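Local structure of xylulose kinase (Bifidobacterium adolescentis ATCC 15703, 3I8B) at residues Ser13-Val19 / Arg31-His37; Ala67-Gly71 / Ala465-Ala469; Tyr212-Ala218 / Ala234-Pro240; Leu327-Ile331 / Ser410-Cys414; Ala362-Leu367 / Asn398-Phe403. The protein probably phosphorylates D-xylulose to D-xylulose 5-phosphate at the expense of ATP, as a carbohydrate kinase of the FGGY family. All coordinates share one frame; numbering follows the deposited sequence.

Interaction 1: Ser13-Val19 / Arg31-His37; sequences STQSCKV and RFGQAKH
In the beta hairpin of strands 16-23 and 29-36, Cys-17 and Val-19 form antiparallel hydrogen-bonded pairs with Ala-35 and Gly-33, while Ser-16 and Lys-18 face Lys-36 and Gln-34 in non-hydrogen-bonded ones. Cys-17 N donates to Ala-35 O at 2.8 Å, and Val-19 N makes an equally short bond to Gly-33 O. Beyond the last pair, His-37 takes over: its backbone N donates to Gln-15 O at 2.8 Å, and ring ND1 points into the turn 13-15, where it donates to Thr-14 O (3.1 Å), which lies in the ring plane, and weakly to Ser-13 O. Ser-16 C and Cys-17 N cover one ring face toward its rim. Within the turn, Ser-13 OG accepts from Ser-16 N at 3.3 Å, an ST motif. On the face bearing Lys-18, its extended chain runs beside Gln-34; Lys-18 CE reaches Gln-34 NE2 at 3.4 Å, Lys-18 CG lies 3.8 Å from Phe-32 CZ, and Lys-18 NZ forms a salt bridge with Glu-459. On the other face, Cys-17, Val-19 and Ala-35 rest on helix 46-58, which His-37 also touches, its ring meeting Trp-48; strand 6-12 flanks strand 16-23 within the five-stranded sheet.

Interaction 2: Ala67-Gly71 / Ala465-Ala469; sequences ALAVG and AARQA
Ala-69 of strand 65-72 sits at the centre of this contact with helix 460-474, its CB 3.1 Å from Ala-465 O and 4.0 Å from Ala-465 CB, with Ala-469 CB at 4.2 Å. One step back along the same face of the strand, Ala-67 CB touches Ala-469 CB at 3.9 Å. In return Ala-465 CB leans on the strand backbone, 3.4 Å from Ala-69 O, and reaches as far as Gly-71 N. With little but alanine methyls between the backbones, the axes of the two short segments approach to 6.6 Å, a spacing that bulkier side chains would probably not permit. Gln-468 adds the one long side chain: with CG anti to its backbone N (chi1 180°) and the chain extended, Gln-468 OE1 comes to 3.3 Å from Ala-69 CB, held there by a hydrogen bond from Gly-271 N of the adjoining strand 267-273. Further out, strand 65-72 is fixed by backbone bonds to strands 6-12 and 267-273, and Leu-68 and Val-70, pointing away, pack on helix 167-175. A helix of the C-terminal FGGY region is thus laid against the sheet of the N-terminal one, in a family of the actin-like ATPase clan.

Interaction 3: Tyr212-Ala218 / Ala234-Pro240; sequences YRRDLIA and AEAIVLP
Arg-214 and Tyr-212 reach from the start of helix 214-225 and the residues just before it to the chain that leaves helix 227-236. The arginine can be followed outward. Its CB lies 3.6 Å from Glu-235 OE2, and its CG and CD pass alongside Ala-234 O, CD at 3.6 Å. From CG to NE the chain is extended, which carries the guanidinium beyond the end of helix 227-236. There CD1 of Leu-239 stands over the centre of one guanidinium face, 3.6 Å above the plane, nearest to CZ and NH2. At the tip, NH1 donates to two carbonyls at once: to Ile-237 O at 2.8 Å, almost straight (170°) and on a lone pair, and to Ala-234 O at the same 2.8 Å. Both oxygens lie close to the guanidinium plane. NH2 makes a weak bond to a water that also accepts from Leu-239 N. Leu-239 CD1 also lies over one face of the Tyr-212 ring, a CH-pi contact 3.7 Å from its centroid. Tyr-212 OH in turn donates to a lone pair of Pro-240 O at 2.6 Å, just ahead of Thr-241, a magnesium-site residue. Deeper along helix 214-225, Ile-217 CG2 and Ala-218 CB pack on Ala-234 CB, the latter at 3.9 Å, and Ile-217 CD1 meets Leu-239 CD1 tip to tip. Outside the two segments, Tyr-205 meets the Tyr-212 ring edge-to-face. Two N-H bonds from NH1, to two carbonyls, fix the rotation of the guanidinium, and its positive charge beside carbonyls at a helix's C-terminal end is probably favourable, pinning the departing loop.

Interaction 4: Leu327-Ile331 / Ser410-Cys414; sequences LACTI and SQRDC
Thr-330, near the end of strand 324-330, and Gln-411 of helix 396-420 join a helix to the sheet of the C-terminal half of this actin-like ATPase fold; strand and helix run roughly antiparallel (158°), the axes of the two segments coming to 9.6 Å. The polar part is direct and water-mediated. Gln-411 NE2 donates to Thr-330 OG1 at 3.0 Å in a fairly straight bond (158°), the hydroxyl lying near the amide plane. A water fills the angle between the two segments: it donates to Ala-328 O and to Gln-411 OE1 (2.9 Å), and lies 2.7 Å from Thr-330 OG1. Of the amide of Gln-411, whose chain is bent at chi2, NE2 thus meets the strand directly and OE1 through the water. With a valine in place of Thr-330, Gln-411 NE2 would probably lose its acceptor on the strand and the bridging water one of its three partners. The apolar part lies beside it. Cys-414 SG packs 4.0 Å from Ala-328 CB, and strand 297-301 backs this spot through Ala-299. Thr-330 chi1 of 44° sets OG1 toward Gln-411 while turning the methyl to the helix, where Thr-330 CG2 touches Cys-414 SG at 3.5 Å and Ser-410 OG at 3.8 Å.

Interaction 5: Ala362-Leu367 / Asn398-Phe403; sequences ANGITL and NLARAF
Ile-365 and Ala-402 form the tight middle of this contact, where the loop before strand 366-368 lies over the early turns of helix 396-420. Ile-365 CG2, the branch turned opposite the backbone N, meets Ala-402 CB at 3.6 Å, while Ile-365 CD1 reaches back along the helix to Asn-398 CB (3.9 Å) and Leu-399 CD2. Ala-362 adds its methyl nearer the start of the loop: its CB is 3.3 Å from Asn-398 O and 3.9 Å from Arg-401 CG, whose guanidinium turns away to Glu-405 and Ala-355 O. Further along, Leu-367 CD2 touches Phe-403 CD1 at 3.7 Å, and Leu-367 CB rests against Ala-402 O at 3.4 Å. That carbonyl is shared: a water donates to it (2.7 Å) and accepts from Leu-367 N, bridging strand and helix. The looser side is the exposed tip of the turn at Asn-363, whose side chain lies across that of Asn-398. Asn-398 lies buried beneath it, its CB 3.6 Å from Ala-362 O. A glycine in place of Asn-398 takes away CB and the amide, and would probably open a gap between Ile-365 CD1 and the turn at Asn-363. Phe-386 of strand 385-387 joins the apolar group, edge-to-face with Phe-403 and touching Ile-365 and Leu-367, and helices 335-344 and 348-357 cover the far side of the helix. Far from the annotated sites, a short two-stranded sheet, 366-368 with 385-387, is thus seated through its first strand and the loop before it on a long helix of the C-terminal FGGY region.

How the interactions relate
Interactions 1 and 2 share the five-stranded sheet of the N-terminal half, their centres about 15 Å apart; interaction 3 lies in the same half but about 27 Å from interaction 2 between centres, beside the magnesium site. Interactions 4 and 5 both use helix 396-420, about 19 Å between centres, interaction 5 lying 41 to 51 Å, between centres, from interactions 1 to 3. Along the chain interaction 1 closes first, and interaction 2 then spans nearly the whole remainder, with interactions 3, 4 and 5 nested inside it and 5 within 4. Interaction 2 thus ties the N-terminal sheet to the C-terminal region, while the others secure elements within one region or the other, across a two-domain kinase.

Interaction 1: Ser13-Val19 / Arg31-His37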
# COMPACT_ATOMS: atom_id res chain seq x y z
N SER A 13 4.32 -10.76 2.17
CA SER A 13 2.98 -10.30 1.81
C SER A 13 1.95 -11.09 2.60
O SER A 13 2.30 -12.01 3.34
CB SER A 13 2.74 -10.50 0.32
OG SER A 13 2.71 -11.89 -0.01
N THR A 14 0.67 -10.74 2.46
CA THR A 14 -0.36 -11.49 3.14
C THR A 14 -0.22 -12.98 2.84
O THR A 14 -0.24 -13.83 3.74
CB THR A 14 -1.75 -10.97 2.77
OG1 THR A 14 -1.80 -9.56 3.04
CG2 THR A 14 -2.83 -11.67 3.58
N GLN A 15 -0.01 -13.31 1.56
CA GLN A 15 -0.09 -14.69 1.13
C GLN A 15 1.17 -15.53 1.29
O GLN A 15 1.07 -16.75 1.49
CB GLN A 15 -0.61 -14.77 -0.31
CG GLN A 15 -2.11 -14.53 -0.37
CD GLN A 15 -2.59 -14.26 -1.78
OE1 GLN A 15 -3.40 -15.02 -2.33
NE2 GLN A 15 -2.10 -13.18 -2.38
N SER A 16 2.33 -14.89 1.24
CA SER A 16 3.58 -15.63 1.24
C SER A 16 4.80 -14.76 1.56
O SER A 16 4.72 -13.53 1.63
CB SER A 16 3.79 -16.28 -0.13
OG SER A 16 4.12 -15.29 -1.11
N CYS A 17 5.94 -15.43 1.74
CA CYS A 17 7.22 -14.76 1.86
C CYS A 17 8.08 -15.09 0.64
O CYS A 17 8.21 -16.25 0.26
CB CYS A 17 7.93 -15.19 3.14
SG CYS A 17 9.26 -14.05 3.62
N LYS A 18 8.67 -14.08 0.03
CA LYS A 18 9.60 -14.30 -1.08
C LYS A 18 10.96 -13.76 -0.70
O LYS A 18 11.05 -12.73 -0.02
CB LYS A 18 9.10 -13.62 -2.35
CG LYS A 18 7.85 -14.28 -2.92
CD LYS A 18 7.15 -13.37 -3.88
CE LYS A 18 5.95 -14.06 -4.50
NZ LYS A 18 5.11 -13.04 -5.17
N VAL A 19 12.02 -14.45 -1.11
CA VAL A 19 13.39 -13.99 -0.86
C VAL A 19 14.16 -13.93 -2.18
O VAL A 19 14.38 -14.94 -2.83
CB VAL A 19 14.15 -14.89 0.13
CG1 VAL A 19 15.59 -14.43 0.25
CG2 VAL A 19 13.47 -14.89 1.50
N ARG A 31 19.49 -15.89 -6.79
CA ARG A 31 18.71 -17.01 -6.27
C ARG A 31 17.34 -16.52 -5.81
O ARG A 31 17.15 -15.33 -5.58
CB ARG A 31 19.43 -17.70 -5.11
CG ARG A 31 20.91 -17.95 -5.37
CD ARG A 31 21.56 -18.82 -4.29
NE ARG A 31 21.69 -18.13 -3.01
CZ ARG A 31 22.76 -17.42 -2.63
NH1 ARG A 31 23.81 -17.27 -3.44
NH2 ARG A 31 22.77 -16.85 -1.43
N PHE A 32 16.39 -17.44 -5.67
CA PHE A 32 15.02 -17.08 -5.27
C PHE A 32 14.41 -18.20 -4.45
O PHE A 32 14.77 -19.37 -4.62
CB PHE A 32 14.17 -16.80 -6.50
CG PHE A 32 12.78 -16.28 -6.19
CD1 PHE A 32 11.69 -17.14 -6.17
CD2 PHE A 32 12.57 -14.93 -5.99
CE1 PHE A 32 10.42 -16.66 -5.90
CE2 PHE A 32 11.30 -14.44 -5.72
CZ PHE A 32 10.22 -15.31 -5.68
N GLY A 33 13.49 -17.84 -3.56
CA GLY A 33 12.81 -18.82 -2.72
C GLY A 33 11.51 -18.23 -2.19
O GLY A 33 11.37 -17.01 -2.09
N GLN A 34 10.56 -19.09 -1.86
CA GLN A 34 9.22 -18.63 -1.52
C GLN A 34 8.52 -19.68 -0.65
O GLN A 34 8.73 -20.88 -0.81
CB GLN A 34 8.41 -18.38 -2.81
CG GLN A 34 6.93 -18.04 -2.60
CD GLN A 34 6.19 -17.77 -3.91
OE1 GLN A 34 4.98 -17.96 -4.00
NE2 GLN A 34 6.92 -17.30 -4.92
N ALA A 35 7.69 -19.20 0.29
CA ALA A 35 6.92 -20.09 1.15
C ALA A 35 5.58 -19.45 1.47
O ALA A 35 5.46 -18.22 1.44
CB ALA A 35 7.68 -20.39 2.43
N LYS A 36 4.59 -20.27 1.79
CA LYS A 36 3.21 -19.82 1.98
C LYS A 36 2.90 -19.38 3.40
O LYS A 36 3.41 -19.95 4.35
CB LYS A 36 2.22 -20.94 1.62
CG LYS A 36 2.19 -21.32 0.16
CD LYS A 36 1.34 -20.35 -0.65
CE LYS A 36 0.94 -20.97 -1.98
NZ LYS A 36 -0.11 -20.15 -2.66
N HIS A 37 2.05 -18.37 3.51
CA HIS A 37 1.42 -18.00 4.78
C HIS A 37 0.04 -18.64 4.86
O HIS A 37 -0.58 -18.88 3.83
CB HIS A 37 1.26 -16.47 4.89
CG HIS A 37 2.55 -15.73 5.02
ND1 HIS A 37 2.69 -14.41 4.67
CD2 HIS A 37 3.78 -16.13 5.45
CE1 HIS A 37 3.94 -14.02 4.89
NE2 HIS A 37 4.61 -15.05 5.37
O HOH W 1 -1.82 -17.27 -2.28

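Interaction 2: Ala67-Gly71 / Ala465-Ala469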
# COMPACT_ATOMS: atom_id res chain seq x y z
N ALA A 67 23.62 -6.94 2.41
CA ALA A 67 22.56 -6.07 2.94
C ALA A 67 21.22 -6.69 2.59
O ALA A 67 21.10 -7.40 1.60
CB ALA A 67 22.66 -4.67 2.36
N LEU A 68 20.21 -6.43 3.43
CA LEU A 68 18.89 -7.01 3.27
C LEU A 68 17.82 -5.99 3.66
O LEU A 68 18.02 -5.20 4.59
CB LEU A 68 18.78 -8.27 4.14
CG LEU A 68 17.47 -9.04 4.22
CD1 LEU A 68 17.77 -10.51 4.52
CD2 LEU A 68 16.49 -8.48 5.27
N ALA A 69 16.71 -6.00 2.92
CA ALA A 69 15.54 -5.16 3.24
C ALA A 69 14.26 -5.96 3.14
O ALA A 69 14.13 -6.83 2.27
CB ALA A 69 15.46 -3.97 2.29
N VAL A 70 13.31 -5.66 4.01
CA VAL A 70 12.02 -6.33 3.99
C VAL A 70 10.92 -5.38 3.54
O VAL A 70 10.70 -4.33 4.15
CB VAL A 70 11.66 -6.88 5.37
CG1 VAL A 70 10.32 -7.60 5.32
CG2 VAL A 70 12.75 -7.81 5.85
N GLY A 71 10.25 -5.73 2.45
CA GLY A 71 9.04 -5.03 2.04
C GLY A 71 7.88 -5.82 2.62
O GLY A 71 7.89 -7.05 2.55
N ALA A 465 12.86 -3.99 -2.57
CA ALA A 465 13.57 -4.17 -1.31
C ALA A 465 15.06 -4.43 -1.55
O ALA A 465 15.91 -3.92 -0.81
CB ALA A 465 12.94 -5.29 -0.46
N ALA A 466 15.39 -5.20 -2.59
CA ALA A 466 16.79 -5.43 -2.91
C ALA A 466 17.44 -4.14 -3.37
O ALA A 466 18.60 -3.88 -3.05
CB ALA A 466 16.94 -6.53 -4.00
N ARG A 467 16.70 -3.33 -4.12
CA ARG A 467 17.23 -2.05 -4.60
C ARG A 467 17.53 -1.12 -3.44
O ARG A 467 18.52 -0.37 -3.45
CB ARG A 467 16.25 -1.38 -5.59
CG ARG A 467 16.88 -0.26 -6.41
CD ARG A 467 15.90 0.37 -7.43
NE ARG A 467 16.57 1.45 -8.16
CZ ARG A 467 15.99 2.58 -8.57
NH1 ARG A 467 14.71 2.81 -8.33
NH2 ARG A 467 16.71 3.50 -9.22
N GLN A 468 16.71 -1.18 -2.41
CA GLN A 468 16.92 -0.31 -1.26
C GLN A 468 18.11 -0.78 -0.44
O GLN A 468 18.88 0.03 0.06
CB GLN A 468 15.67 -0.24 -0.38
CG GLN A 468 15.83 0.66 0.86
CD GLN A 468 14.80 0.32 1.93
OE1 GLN A 468 14.86 -0.74 2.55
NE2 GLN A 468 13.85 1.24 2.16
N ALA A 469 18.25 -2.09 -0.30
CA ALA A 469 19.41 -2.64 0.40
C ALA A 469 20.70 -2.31 -0.36
O ALA A 469 21.71 -1.94 0.24
CB ALA A 469 19.27 -4.14 0.59

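Interaction 3: Tyr212-Ala218 / Ala234-Pro240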
# COMPACT_ATOMS: atom_id res chain seq x y z
N TYR A 212 5.63 10.85 15.49
CA TYR A 212 4.55 10.00 16.00
C TYR A 212 3.58 10.84 16.82
O TYR A 212 4.00 11.69 17.62
CB TYR A 212 5.12 8.89 16.88
CG TYR A 212 5.72 7.74 16.12
CD1 TYR A 212 4.97 7.01 15.21
CD2 TYR A 212 7.04 7.36 16.32
CE1 TYR A 212 5.52 5.94 14.51
CE2 TYR A 212 7.60 6.29 15.62
CZ TYR A 212 6.83 5.59 14.73
OH TYR A 212 7.39 4.52 14.05
N ARG A 213 2.29 10.60 16.61
CA ARG A 213 1.22 11.28 17.34
C ARG A 213 0.74 10.36 18.46
O ARG A 213 -0.25 9.65 18.32
CB ARG A 213 0.08 11.62 16.38
CG ARG A 213 0.43 12.73 15.39
CD ARG A 213 0.49 14.09 16.10
NE ARG A 213 -0.76 14.39 16.81
CZ ARG A 213 -1.77 15.08 16.29
NH1 ARG A 213 -1.70 15.58 15.06
NH2 ARG A 213 -2.86 15.29 17.01
N ARG A 214 1.46 10.38 19.57
CA ARG A 214 1.16 9.50 20.69
C ARG A 214 -0.17 9.86 21.35
O ARG A 214 -0.76 9.04 22.03
CB ARG A 214 2.31 9.50 21.70
CG ARG A 214 3.55 8.76 21.19
CD ARG A 214 4.77 8.99 22.08
NE ARG A 214 5.96 8.34 21.53
CZ ARG A 214 6.29 7.07 21.75
NH1 ARG A 214 5.52 6.29 22.52
NH2 ARG A 214 7.37 6.56 21.18
N ASP A 215 -0.63 11.09 21.13
CA ASP A 215 -1.95 11.51 21.61
C ASP A 215 -3.10 10.78 20.91
O ASP A 215 -4.16 10.56 21.49
CB ASP A 215 -2.13 13.03 21.47
CG ASP A 215 -1.94 13.52 20.04
OD1 ASP A 215 -0.94 13.14 19.39
OD2 ASP A 215 -2.79 14.31 19.57
N LEU A 216 -2.90 10.42 19.64
CA LEU A 216 -3.92 9.70 18.90
C LEU A 216 -3.96 8.25 19.37
O LEU A 216 -5.01 7.60 19.31
CB LEU A 216 -3.69 9.80 17.38
CG LEU A 216 -3.70 11.25 16.89
CD1 LEU A 216 -3.30 11.34 15.42
CD2 LEU A 216 -5.06 11.88 17.11
N ILE A 217 -2.83 7.75 19.84
CA ILE A 217 -2.79 6.42 20.45
C ILE A 217 -3.51 6.45 21.81
O ILE A 217 -4.41 5.65 22.05
CB ILE A 217 -1.35 5.87 20.60
CG1 ILE A 217 -0.71 5.67 19.22
CG2 ILE A 217 -1.37 4.58 21.39
CD1 ILE A 217 0.79 5.33 19.25
N ALA A 218 -3.13 7.38 22.68
CA ALA A 218 -3.84 7.58 23.95
C ALA A 218 -5.34 7.64 23.71
O ALA A 218 -6.14 7.11 24.48
CB ALA A 218 -3.36 8.86 24.65
N ALA A 234 0.60 5.49 26.36
CA ALA A 234 0.99 5.89 25.00
C ALA A 234 2.38 6.51 24.96
O ALA A 234 3.09 6.38 23.97
CB ALA A 234 -0.06 6.82 24.38
N GLU A 235 2.77 7.17 26.05
CA GLU A 235 4.13 7.68 26.20
C GLU A 235 5.12 6.55 26.41
O GLU A 235 6.24 6.62 25.91
CB GLU A 235 4.25 8.66 27.37
CG GLU A 235 3.64 10.02 27.09
CD GLU A 235 4.12 10.61 25.76
OE1 GLU A 235 5.35 10.76 25.58
OE2 GLU A 235 3.27 10.93 24.90
N ALA A 236 4.73 5.54 27.17
CA ALA A 236 5.67 4.47 27.52
C ALA A 236 5.91 3.47 26.37
O ALA A 236 6.92 2.80 26.35
CB ALA A 236 5.18 3.74 28.76
N ILE A 237 4.98 3.39 25.43
CA ILE A 237 5.04 2.39 24.35
C ILE A 237 6.23 2.61 23.41
O ILE A 237 6.51 3.74 23.01
CB ILE A 237 3.71 2.37 23.55
CG1 ILE A 237 2.63 1.64 24.35
CG2 ILE A 237 3.90 1.69 22.17
CD1 ILE A 237 1.21 1.92 23.86
N VAL A 238 6.95 1.53 23.08
CA VAL A 238 8.07 1.65 22.15
C VAL A 238 7.50 1.57 20.74
O VAL A 238 6.73 0.68 20.44
CB VAL A 238 9.13 0.53 22.36
CG1 VAL A 238 10.19 0.59 21.25
CG2 VAL A 238 9.78 0.65 23.73
N LEU A 239 7.86 2.55 19.90
CA LEU A 239 7.45 2.62 18.50
C LEU A 239 8.73 2.53 17.67
O LEU A 239 9.77 3.00 18.12
CB LEU A 239 6.70 3.93 18.21
CG LEU A 239 5.43 4.22 19.02
CD1 LEU A 239 4.81 5.59 18.67
CD2 LEU A 239 4.41 3.10 18.86
N PRO A 240 8.67 1.92 16.48
CA PRO A 240 9.95 1.80 15.76
C PRO A 240 10.55 3.15 15.32
O PRO A 240 9.82 4.04 14.88
CB PRO A 240 9.60 0.93 14.54
CG PRO A 240 8.32 0.20 14.95
CD PRO A 240 7.59 1.15 15.85
O HOH W 2 9.59 4.72 20.98

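Interaction 4: Leu327-Ile331 / Ser410-Cys414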
# COMPACT_ATOMS: atom_id res chain seq x y z
N LEU A 327 -2.07 7.64 -2.65
CA LEU A 327 -2.51 6.32 -3.05
C LEU A 327 -4.03 6.24 -3.12
O LEU A 327 -4.71 6.50 -2.13
CB LEU A 327 -1.99 5.28 -2.05
CG LEU A 327 -2.22 3.85 -2.51
CD1 LEU A 327 -0.90 3.22 -2.90
CD2 LEU A 327 -2.89 3.06 -1.39
N ALA A 328 -4.54 5.88 -4.29
CA ALA A 328 -5.97 5.87 -4.55
C ALA A 328 -6.48 4.47 -4.82
O ALA A 328 -6.22 3.90 -5.88
CB ALA A 328 -6.28 6.77 -5.74
N CYS A 329 -7.20 3.91 -3.85
CA CYS A 329 -7.81 2.60 -4.04
C CYS A 329 -9.19 2.69 -4.66
O CYS A 329 -10.00 3.53 -4.28
CB CYS A 329 -7.89 1.85 -2.71
SG CYS A 329 -6.30 1.58 -1.94
N THR A 330 -9.46 1.82 -5.64
CA THR A 330 -10.78 1.71 -6.22
C THR A 330 -11.33 0.31 -5.96
O THR A 330 -10.66 -0.70 -6.20
CB THR A 330 -10.75 2.01 -7.74
OG1 THR A 330 -9.64 1.34 -8.35
CG2 THR A 330 -10.64 3.52 -7.98
N ILE A 331 -12.55 0.23 -5.43
CA ILE A 331 -13.21 -1.05 -5.22
C ILE A 331 -13.37 -1.76 -6.55
O ILE A 331 -13.15 -2.96 -6.69
CB ILE A 331 -14.62 -0.88 -4.65
CG1 ILE A 331 -14.57 -0.15 -3.30
CG2 ILE A 331 -15.32 -2.23 -4.55
CD1 ILE A 331 -14.05 -1.01 -2.18
N SER A 410 -12.75 5.65 -14.46
CA SER A 410 -12.57 5.70 -13.02
C SER A 410 -11.09 5.87 -12.69
O SER A 410 -10.72 6.69 -11.86
CB SER A 410 -13.10 4.42 -12.37
OG SER A 410 -12.73 4.36 -11.00
N GLN A 411 -10.23 5.09 -13.35
CA GLN A 411 -8.79 5.20 -13.12
C GLN A 411 -8.29 6.59 -13.54
O GLN A 411 -7.45 7.17 -12.86
CB GLN A 411 -8.03 4.09 -13.86
CG GLN A 411 -8.30 2.68 -13.34
CD GLN A 411 -8.18 2.58 -11.82
OE1 GLN A 411 -7.33 3.23 -11.21
NE2 GLN A 411 -9.02 1.75 -11.21
N ARG A 412 -8.83 7.13 -14.63
CA ARG A 412 -8.49 8.50 -15.00
C ARG A 412 -8.94 9.46 -13.91
O ARG A 412 -8.19 10.37 -13.54
CB ARG A 412 -9.14 8.91 -16.31
CG ARG A 412 -9.20 10.42 -16.47
CD ARG A 412 -7.84 11.01 -16.82
NE ARG A 412 -7.75 11.12 -18.27
CZ ARG A 412 -7.80 12.26 -18.94
NH1 ARG A 412 -7.88 13.42 -18.29
NH2 ARG A 412 -7.74 12.25 -20.26
N ASP A 413 -10.17 9.29 -13.44
CA ASP A 413 -10.69 10.10 -12.35
C ASP A 413 -9.71 10.12 -11.19
O ASP A 413 -9.47 11.15 -10.59
CB ASP A 413 -12.06 9.57 -11.88
CG ASP A 413 -12.99 10.68 -11.41
OD1 ASP A 413 -12.70 11.86 -11.73
OD2 ASP A 413 -14.01 10.39 -10.76
N CYS A 414 -9.13 8.96 -10.88
CA CYS A 414 -8.11 8.90 -9.83
C CYS A 414 -6.88 9.75 -10.16
O CYS A 414 -6.37 10.48 -9.31
CB CYS A 414 -7.70 7.44 -9.58
SG CYS A 414 -8.95 6.50 -8.68
O HOH W 3 -7.41 2.80 -8.35

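Interaction 5: Ala362-Leu367 / Asn398-Phe403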
# COMPACT_ATOMS: atom_id res chain seq x y z
N ALA A 362 -19.21 5.31 -26.63
CA ALA A 362 -20.27 4.30 -26.65
C ALA A 362 -21.59 4.91 -27.11
O ALA A 362 -22.65 4.60 -26.59
CB ALA A 362 -20.43 3.66 -25.27
N ASN A 363 -21.50 5.80 -28.09
CA ASN A 363 -22.68 6.47 -28.62
C ASN A 363 -23.58 7.04 -27.52
O ASN A 363 -24.80 7.00 -27.63
CB ASN A 363 -23.47 5.50 -29.52
CG ASN A 363 -22.77 5.25 -30.84
OD1 ASN A 363 -22.73 6.12 -31.71
ND2 ASN A 363 -22.19 4.05 -30.99
N GLY A 364 -22.95 7.53 -26.45
CA GLY A 364 -23.64 8.31 -25.45
C GLY A 364 -23.90 7.64 -24.12
O GLY A 364 -24.28 8.30 -23.16
N ILE A 365 -23.70 6.33 -24.05
CA ILE A 365 -23.89 5.62 -22.80
C ILE A 365 -22.67 5.73 -21.89
O ILE A 365 -21.54 5.47 -22.31
CB ILE A 365 -24.19 4.14 -23.03
CG1 ILE A 365 -25.51 3.98 -23.81
CG2 ILE A 365 -24.23 3.38 -21.71
CD1 ILE A 365 -25.80 2.54 -24.20
N THR A 366 -22.91 6.12 -20.65
CA THR A 366 -21.85 6.22 -19.66
C THR A 366 -22.15 5.32 -18.47
O THR A 366 -23.28 5.30 -17.95
CB THR A 366 -21.72 7.66 -19.16
OG1 THR A 366 -21.34 8.51 -20.25
CG2 THR A 366 -20.68 7.75 -18.06
N LEU A 367 -21.14 4.58 -18.04
CA LEU A 367 -21.21 3.79 -16.82
C LEU A 367 -20.39 4.47 -15.74
O LEU A 367 -19.21 4.77 -15.97
CB LEU A 367 -20.66 2.38 -17.05
CG LEU A 367 -20.48 1.55 -15.78
CD1 LEU A 367 -21.82 1.39 -15.03
CD2 LEU A 367 -19.85 0.18 -16.09
N ASN A 398 -22.67 -1.04 -27.53
CA ASN A 398 -22.49 0.19 -26.79
C ASN A 398 -22.40 -0.04 -25.28
O ASN A 398 -21.60 0.61 -24.60
CB ASN A 398 -23.61 1.18 -27.11
CG ASN A 398 -23.54 1.70 -28.52
OD1 ASN A 398 -24.55 2.16 -29.08
ND2 ASN A 398 -22.36 1.65 -29.12
N LEU A 399 -23.21 -0.95 -24.75
CA LEU A 399 -23.11 -1.29 -23.33
C LEU A 399 -21.74 -1.89 -23.03
O LEU A 399 -21.09 -1.50 -22.06
CB LEU A 399 -24.21 -2.28 -22.92
CG LEU A 399 -25.64 -1.75 -22.72
CD1 LEU A 399 -26.58 -2.89 -22.48
CD2 LEU A 399 -25.75 -0.75 -21.57
N ALA A 400 -21.33 -2.85 -23.85
CA ALA A 400 -20.01 -3.46 -23.71
C ALA A 400 -18.94 -2.37 -23.62
O ALA A 400 -18.13 -2.36 -22.71
CB ALA A 400 -19.73 -4.38 -24.89
N ARG A 401 -18.97 -1.46 -24.58
CA ARG A 401 -18.01 -0.37 -24.65
C ARG A 401 -18.10 0.53 -23.41
O ARG A 401 -17.08 1.04 -22.93
CB ARG A 401 -18.22 0.44 -25.93
CG ARG A 401 -17.27 1.60 -26.13
CD ARG A 401 -15.82 1.13 -26.29
NE ARG A 401 -14.95 2.20 -26.75
CZ ARG A 401 -14.38 2.26 -27.95
NH1 ARG A 401 -14.60 1.30 -28.84
NH2 ARG A 401 -13.60 3.28 -28.27
N ALA A 402 -19.31 0.72 -22.88
CA ALA A 402 -19.51 1.52 -21.68
C ALA A 402 -18.92 0.87 -20.42
O ALA A 402 -18.44 1.56 -19.53
CB ALA A 402 -21.01 1.83 -21.47
N PHE A 403 -18.96 -0.46 -20.37
CA PHE A 403 -18.33 -1.20 -19.28
C PHE A 403 -16.81 -0.96 -19.29
O PHE A 403 -16.20 -0.67 -18.26
CB PHE A 403 -18.60 -2.70 -19.41
CG PHE A 403 -19.89 -3.15 -18.77
CD1 PHE A 403 -19.99 -3.26 -17.39
CD2 PHE A 403 -20.97 -3.52 -19.54
CE1 PHE A 403 -21.16 -3.69 -16.80
CE2 PHE A 403 -22.15 -3.96 -18.96
CZ PHE A 403 -22.24 -4.05 -17.59
O HOH W 4 -18.70 4.20 -19.55